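Local coordinates for protein ORF99 (Acidianus Filamentous Virus 1, PDB 3DF6) that is of unknown function but is heat- and acid-stable and, by its kinship to AcrID1, may inhibit the CRISPR immunity of its archaeal host, at residues 28-33 against 84-89; 55-60 against 75-80. The protein carries 2 engineered substitutions. All blocks are in the same frame, centred on the assembly; numbering follows the deposited sequence. Where two conformers were deposited one is given.

Interaction 1. Residues 28-33 against 84-89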
loop_
_atom_site.group_PDB
_atom_site.type_symbol
_atom_site.label_atom_id
_atom_site.label_comp_id
_atom_site.label_asym_id
_atom_site.label_seq_id
_atom_site.Cartn_x
_atom_site.Cartn_y
_atom_site.Cartn_z
ATOM N N LYS C 28 -6.891 2.172 0.421
ATOM C CA LYS C 28 -8.215 2.669 0.127
ATOM C C LYS C 28 -8.082 3.549 -1.105
ATOM O O LYS C 28 -7.139 4.353 -1.199
ATOM C CB LYS C 28 -8.754 3.460 1.312
ATOM C CG LYS C 28 -10.195 3.927 1.159
ATOM C CD LYS C 28 -10.667 4.582 2.450
ATOM C CE LYS C 28 -12.180 4.855 2.434
ATOM N NZ LYS C 28 -12.502 5.851 1.389
ATOM N N LEU C 29 -9.028 3.379 -2.036
ATOM C CA LEU C 29 -8.927 3.913 -3.383
ATOM C C LEU C 29 -10.275 4.069 -4.073
ATOM O O LEU C 29 -11.230 3.352 -3.769
ATOM C CB LEU C 29 -8.347 2.833 -4.329
ATOM C CG LEU C 29 -6.993 2.215 -3.967
ATOM C CD1 LEU C 29 -6.813 0.865 -4.629
ATOM C CD2 LEU C 29 -5.861 3.221 -4.340
ATOM N N ASN C 30 -10.264 4.936 -5.118
ATOM C CA ASN C 30 -11.509 5.208 -5.842
ATOM C C ASN C 30 -11.075 5.471 -7.258
ATOM O O ASN C 30 -10.991 6.609 -7.695
ATOM C CB ASN C 30 -12.349 6.358 -5.301
ATOM C CG ASN C 30 -13.708 6.463 -5.966
ATOM O OD1 ASN C 30 -14.065 5.680 -6.851
ATOM N ND2 ASN C 30 -14.471 7.458 -5.549
ATOM N N THR C 31 -10.767 4.404 -7.976
ATOM C CA THR C 31 -10.273 4.538 -9.342
ATOM C C THR C 31 -10.919 3.449 -10.197
ATOM O O THR C 31 -11.246 2.361 -9.698
ATOM C CB THR C 31 -8.693 4.511 -9.361
ATOM O OG1 THR C 31 -8.200 4.810 -10.675
ATOM C CG2 THR C 31 -8.137 3.164 -8.865
ATOM N N THR C 32 -11.135 3.748 -11.475
ATOM C CA THR C 32 -11.863 2.836 -12.339
ATOM C C THR C 32 -10.944 2.175 -13.360
ATOM O O THR C 32 -10.348 2.846 -14.212
ATOM C CB THR C 32 -13.059 3.542 -13.038
ATOM O OG1 THR C 32 -13.963 4.017 -12.039
ATOM C CG2 THR C 32 -13.810 2.563 -13.957
ATOM N N LEU C 33 -10.859 0.853 -13.257
ATOM C CA LEU C 33 -10.010 0.029 -14.095
ATOM C C LEU C 33 -10.761 -0.599 -15.253
ATOM O O LEU C 33 -11.857 -1.140 -15.066
ATOM C CB LEU C 33 -9.418 -1.124 -13.284
ATOM C CG LEU C 33 -8.149 -0.909 -12.452
ATOM C CD1 LEU C 33 -8.357 0.163 -11.384
ATOM C CD2 LEU C 33 -7.751 -2.229 -11.817
ATOM N N LYS C 84 -16.064 -2.212 -16.801
ATOM C CA LYS C 84 -15.121 -1.419 -15.992
ATOM C C LYS C 84 -15.352 -1.743 -14.526
ATOM O O LYS C 84 -16.451 -2.137 -14.146
ATOM C CB LYS C 84 -15.333 0.088 -16.194
ATOM C CG LYS C 84 -15.349 0.580 -17.642
ATOM C CD LYS C 84 -13.959 0.747 -18.258
ATOM C CE LYS C 84 -14.110 1.167 -19.736
ATOM N NZ LYS C 84 -12.883 0.892 -20.556
ATOM N N TYR C 85 -14.317 -1.564 -13.700
ATOM C CA TYR C 85 -14.358 -1.965 -12.302
ATOM C C TYR C 85 -13.833 -0.793 -11.504
ATOM O O TYR C 85 -12.665 -0.416 -11.647
ATOM C CB TYR C 85 -13.495 -3.237 -12.086
ATOM C CG TYR C 85 -13.939 -4.405 -12.981
ATOM C CD1 TYR C 85 -14.705 -5.459 -12.471
ATOM C CD2 TYR C 85 -13.625 -4.425 -14.348
ATOM C CE1 TYR C 85 -15.132 -6.515 -13.298
ATOM C CE2 TYR C 85 -14.057 -5.465 -15.188
ATOM C CZ TYR C 85 -14.809 -6.504 -14.658
ATOM O OH TYR C 85 -15.236 -7.530 -15.498
ATOM N N THR C 86 -14.712 -0.163 -10.725
ATOM C CA THR C 86 -14.279 0.879 -9.802
ATOM C C THR C 86 -13.759 0.230 -8.505
ATOM O O THR C 86 -14.534 -0.263 -7.682
ATOM C CB THR C 86 -15.397 1.887 -9.480
ATOM O OG1 THR C 86 -15.845 2.505 -10.687
ATOM C CG2 THR C 86 -14.897 2.970 -8.534
ATOM N N VAL C 87 -12.444 0.259 -8.330
ATOM C CA VAL C 87 -11.809 -0.340 -7.164
ATOM C C VAL C 87 -11.845 0.642 -5.989
ATOM O O VAL C 87 -11.423 1.806 -6.112
ATOM C CB VAL C 87 -10.371 -0.809 -7.490
ATOM C CG1 VAL C 87 -9.664 -1.364 -6.235
ATOM C CG2 VAL C 87 -10.382 -1.873 -8.606
ATOM N N LEU C 88 -12.326 0.152 -4.845
ATOM C CA LEU C 88 -12.483 0.964 -3.642
ATOM C C LEU C 88 -11.456 0.631 -2.572
ATOM O O LEU C 88 -11.117 1.479 -1.741
ATOM C CB LEU C 88 -13.895 0.815 -3.069
ATOM C CG LEU C 88 -14.987 1.230 -4.071
ATOM C CD1 LEU C 88 -16.332 0.740 -3.544
ATOM C CD2 LEU C 88 -14.981 2.734 -4.247
ATOM N N SER C 89 -10.981 -0.607 -2.602
ATOM C CA SER C 89 -9.957 -1.091 -1.663
ATOM C C SER C 89 -9.257 -2.321 -2.227
ATOM O O SER C 89 -9.861 -3.081 -3.013
ATOM C CB SER C 89 -10.587 -1.431 -0.306
ATOM O OG SER C 89 -9.582 -1.739 0.653
#

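Interaction 2. Residues 55-60 against 75-80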
loop_
_atom_site.group_PDB
_atom_site.type_symbol
_atom_site.label_atom_id
_atom_site.label_comp_id
_atom_site.label_asym_id
_atom_site.label_seq_id
_atom_site.Cartn_x
_atom_site.Cartn_y
_atom_site.Cartn_z
ATOM N N GLY C 55 -24.495 -3.813 -3.755
ATOM C CA GLY C 55 -23.950 -3.329 -5.025
ATOM C C GLY C 55 -22.432 -3.318 -5.088
ATOM O O GLY C 55 -21.859 -2.870 -6.082
ATOM N N ILE C 56 -21.777 -3.819 -4.043
ATOM C CA ILE C 56 -20.324 -3.844 -3.997
ATOM C C ILE C 56 -19.841 -5.290 -3.900
ATOM O O ILE C 56 -20.350 -6.076 -3.083
ATOM C CB ILE C 56 -19.757 -3.017 -2.801
ATOM C CG1 ILE C 56 -20.290 -1.578 -2.824
ATOM C CG2 ILE C 56 -18.208 -3.030 -2.819
ATOM C CD1 ILE C 56 -19.882 -0.679 -1.620
ATOM N N PHE C 57 -18.864 -5.638 -4.732
ATOM C CA PHE C 57 -18.168 -6.921 -4.606
ATOM C C PHE C 57 -16.864 -6.906 -3.819
ATOM O O PHE C 57 -15.960 -6.073 -4.063
ATOM C CB PHE C 57 -17.818 -7.491 -5.969
ATOM C CG PHE C 57 -19.000 -7.828 -6.781
ATOM C CD1 PHE C 57 -19.462 -9.138 -6.839
ATOM C CD2 PHE C 57 -19.687 -6.839 -7.470
ATOM C CE1 PHE C 57 -20.568 -9.459 -7.587
ATOM C CE2 PHE C 57 -20.816 -7.166 -8.232
ATOM C CZ PHE C 57 -21.254 -8.476 -8.279
ATOM N N ILE C 58 -16.741 -7.873 -2.904
ATOM C CA ILE C 58 -15.424 -8.117 -2.327
ATOM C C ILE C 58 -15.028 -9.507 -2.794
ATOM O O ILE C 58 -15.702 -10.499 -2.461
ATOM C CB ILE C 58 -15.359 -8.044 -0.802
ATOM C CG1 ILE C 58 -15.832 -6.668 -0.332
ATOM C CG2 ILE C 58 -13.893 -8.315 -0.355
ATOM C CD1 ILE C 58 -15.906 -6.484 1.157
ATOM N N ASP C 59 -13.967 -9.564 -3.594
ATOM C CA ASP C 59 -13.400 -10.840 -3.992
ATOM C C ASP C 59 -12.153 -11.152 -3.181
ATOM O O ASP C 59 -11.364 -10.267 -2.866
ATOM C CB ASP C 59 -13.036 -10.857 -5.470
ATOM C CG ASP C 59 -14.245 -10.789 -6.386
ATOM O OD1 ASP C 59 -15.409 -10.687 -5.915
ATOM O OD2 ASP C 59 -14.013 -10.814 -7.604
ATOM N N GLU C 60 -11.987 -12.426 -2.873
ATOM C CA GLU C 60 -10.830 -12.909 -2.155
ATOM C C GLU C 60 -10.102 -13.882 -3.073
ATOM O O GLU C 60 -10.669 -14.891 -3.467
ATOM C CB GLU C 60 -11.294 -13.617 -0.894
ATOM C CG GLU C 60 -10.176 -14.216 -0.071
ATOM C CD GLU C 60 -10.741 -15.031 1.091
ATOM O OE1 GLU C 60 -11.907 -14.786 1.489
ATOM O OE2 GLU C 60 -10.034 -15.918 1.593
ATOM N N VAL C 75 -10.075 -7.643 -3.072
ATOM C CA VAL C 75 -10.339 -6.490 -3.935
ATOM C C VAL C 75 -11.806 -6.124 -3.798
ATOM O O VAL C 75 -12.686 -6.931 -4.079
ATOM C CB VAL C 75 -10.005 -6.758 -5.443
ATOM C CG1 VAL C 75 -10.219 -5.499 -6.275
ATOM C CG2 VAL C 75 -8.567 -7.250 -5.609
ATOM N N GLU C 76 -12.060 -4.915 -3.324
ATOM C CA GLU C 76 -13.406 -4.411 -3.186
ATOM C C GLU C 76 -13.716 -3.509 -4.384
ATOM O O GLU C 76 -12.971 -2.564 -4.656
ATOM C CB GLU C 76 -13.513 -3.609 -1.887
ATOM C CG GLU C 76 -14.929 -3.200 -1.507
ATOM C CD GLU C 76 -14.954 -2.135 -0.397
ATOM O OE1 GLU C 76 -13.875 -1.685 0.013
ATOM O OE2 GLU C 76 -16.050 -1.753 0.058
ATOM N N TYR C 77 -14.807 -3.791 -5.097
ATOM C CA TYR C 77 -15.102 -3.052 -6.325
ATOM C C TYR C 77 -16.581 -2.941 -6.663
ATOM O O TYR C 77 -17.417 -3.720 -6.162
ATOM C CB TYR C 77 -14.354 -3.653 -7.534
ATOM C CG TYR C 77 -14.720 -5.092 -7.875
ATOM C CD1 TYR C 77 -15.702 -5.387 -8.829
ATOM C CD2 TYR C 77 -14.083 -6.155 -7.231
ATOM C CE1 TYR C 77 -16.028 -6.720 -9.136
ATOM C CE2 TYR C 77 -14.390 -7.462 -7.525
ATOM C CZ TYR C 77 -15.354 -7.745 -8.477
ATOM O OH TYR C 77 -15.634 -9.057 -8.744
ATOM N N VAL C 78 -16.879 -1.980 -7.543
ATOM C CA VAL C 78 -18.198 -1.848 -8.156
ATOM C C VAL C 78 -18.074 -2.131 -9.662
ATOM O O VAL C 78 -17.197 -1.587 -10.336
ATOM C CB VAL C 78 -18.811 -0.462 -7.886
ATOM C CG1 VAL C 78 -20.196 -0.326 -8.550
ATOM C CG2 VAL C 78 -18.905 -0.195 -6.370
ATOM N N ARG C 79 -18.941 -3.003 -10.175
ATOM C CA ARG C 79 -18.960 -3.322 -11.605
ATOM C C ARG C 79 -19.678 -2.231 -12.408
ATOM O O ARG C 79 -20.852 -1.941 -12.176
ATOM C CB ARG C 79 -19.617 -4.674 -11.859
ATOM C CG ARG C 79 -18.877 -5.864 -11.285
ATOM C CD ARG C 79 -19.425 -7.177 -11.886
ATOM N NE ARG C 79 -19.211 -8.291 -10.961
ATOM C CZ ARG C 79 -18.246 -9.208 -11.053
ATOM N NH1 ARG C 79 -17.376 -9.203 -12.063
ATOM N NH2 ARG C 79 -18.159 -10.147 -10.126
ATOM N N GLN C 80 -18.954 -1.640 -13.354
ATOM C CA GLN C 80 -19.483 -0.558 -14.183
ATOM C C GLN C 80 -19.879 -1.055 -15.587
ATOM O O GLN C 80 -19.558 -2.194 -15.954
ATOM C CB GLN C 80 -18.468 0.593 -14.241
ATOM C CG GLN C 80 -18.017 1.097 -12.843
ATOM C CD GLN C 80 -19.103 1.879 -12.099
ATOM O OE1 GLN C 80 -20.169 2.165 -12.652
ATOM N NE2 GLN C 80 -18.822 2.245 -10.849
HETATM O O HOH W 1 -21.099 -3.675 -8.528
#

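Interaction 1. Residues 28-33 against 84-89
Val87 sits across from Thr31 and divides its two methyls between the leucines two residues before and after Thr31: CG1 lies 4.0 Å from Leu29 CD1, and CG2 4.0 Å from Leu33 CD1. With CG1 anti to the backbone N (chi1 177°), the branches spread along the neighbouring strand, and helix 3-18 packs on this face through Phe6, His7 and Leu10. Here lies the compact half of the contact, where the hydroxyl of Thr31 is taken up by His7 NE2.

The backbones are antiparallel at 171°. Thr31 N meets Val87 O at 3.3 Å, Val87 N returns to Thr31 O at 2.8 Å, and a second reciprocal pair joins Leu33 to Tyr85. Towards Lys28 the register slips by one residue, a beta bulge, and Leu29 N bonds Leu88 O with the donor above the carbonyl plane, 54° out of it. Lys28 and Leu29 also pair antiparallel with a strand of the second subunit, so the sheet runs on across the dimer.

The packing is sparser and more polar on the other face, where Lys28, Asn30 and Thr32 are exposed to solvent, though Thr86 is buried. Thr32 OG1 and Thr86 OG1 share a hydrogen bond of 2.8 Å, Asn30 OD1 comes to 3.3 Å from the Thr86 methyl CG2, and Thr32 CG2 leans on Lys84 CB at 3.7 Å. Thr86 OG1 also bonds Gln80 NE2, which implies a short polar chain across three strands on this face, whereas the Val87 face is mainly apolar, with methyl contacts across the strands and the helix packed on it.

Interaction 2. Residues 55-60 against 75-80
Tyr77 OH donates a hydrogen bond of 2.6 Å to Asp59 OD2, a short bond across the antiparallel beta hairpin of strands 56-64 and 69-80. The oxygen is met from above, 38° out of the carboxylate plane, and the other carboxylate oxygen, OD1, is held by Ser50 OG of the next strand. A chi1 of 62° sets Tyr77 CG between the backbone N and the carbonyl carbon, and from there the ring extends to Asp59. Two reciprocal pairs of backbone hydrogen bonds, Phe57 with Tyr77 and Asp59 with Val75, set the register. Where the strands diverge a water takes over, donating to Gly55 O at 2.7 Å and accepting from Arg79 N at 2.8 Å.

Outward from these bonds the aromatic packing begins. Phe57 CB rests over one face of the Tyr77 ring, 3.7 Å from its centroid, in a CH-pi contact; the two rings are nearly parallel but slid apart, and barely overlap. Arg79 makes a cation-pi contact with the Phe57 face, its CZ 4.1 Å from the centroid. Since the guanidinium stands 80° from that ring, it presents an edge to Phe57, while one of its own faces lies against Tyr77. On the face of Ile56, Ile58 and Glu76, the methylene CG of Glu76 touches both isoleucines, 3.5 Å from Ile56 CG2 and 3.8 Å from Ile58 CG1.

How the interactions relate
From the N terminus the chain passes through helix 3-18 and enters the sheet at strand 25-34, an outermost strand within the subunit. Its partner in interaction 1 arrives only with residues 84-89, so that contact closes a loop of 50 residues. Nested inside it, interaction 2 closes a shorter loop of 14 residues within the hairpin of strands 56-64 and 69-80. Strand 69-80 then turns back into strand 84-96, making the two contacts neighbours: Leu88 N probably bonds Glu76 O, and Glu76 N probably bonds Ser89 O. Together they join four strands adjacent in the sheet, from 25-34, packed against helix 3-18, to the 56-64/69-80 hairpin.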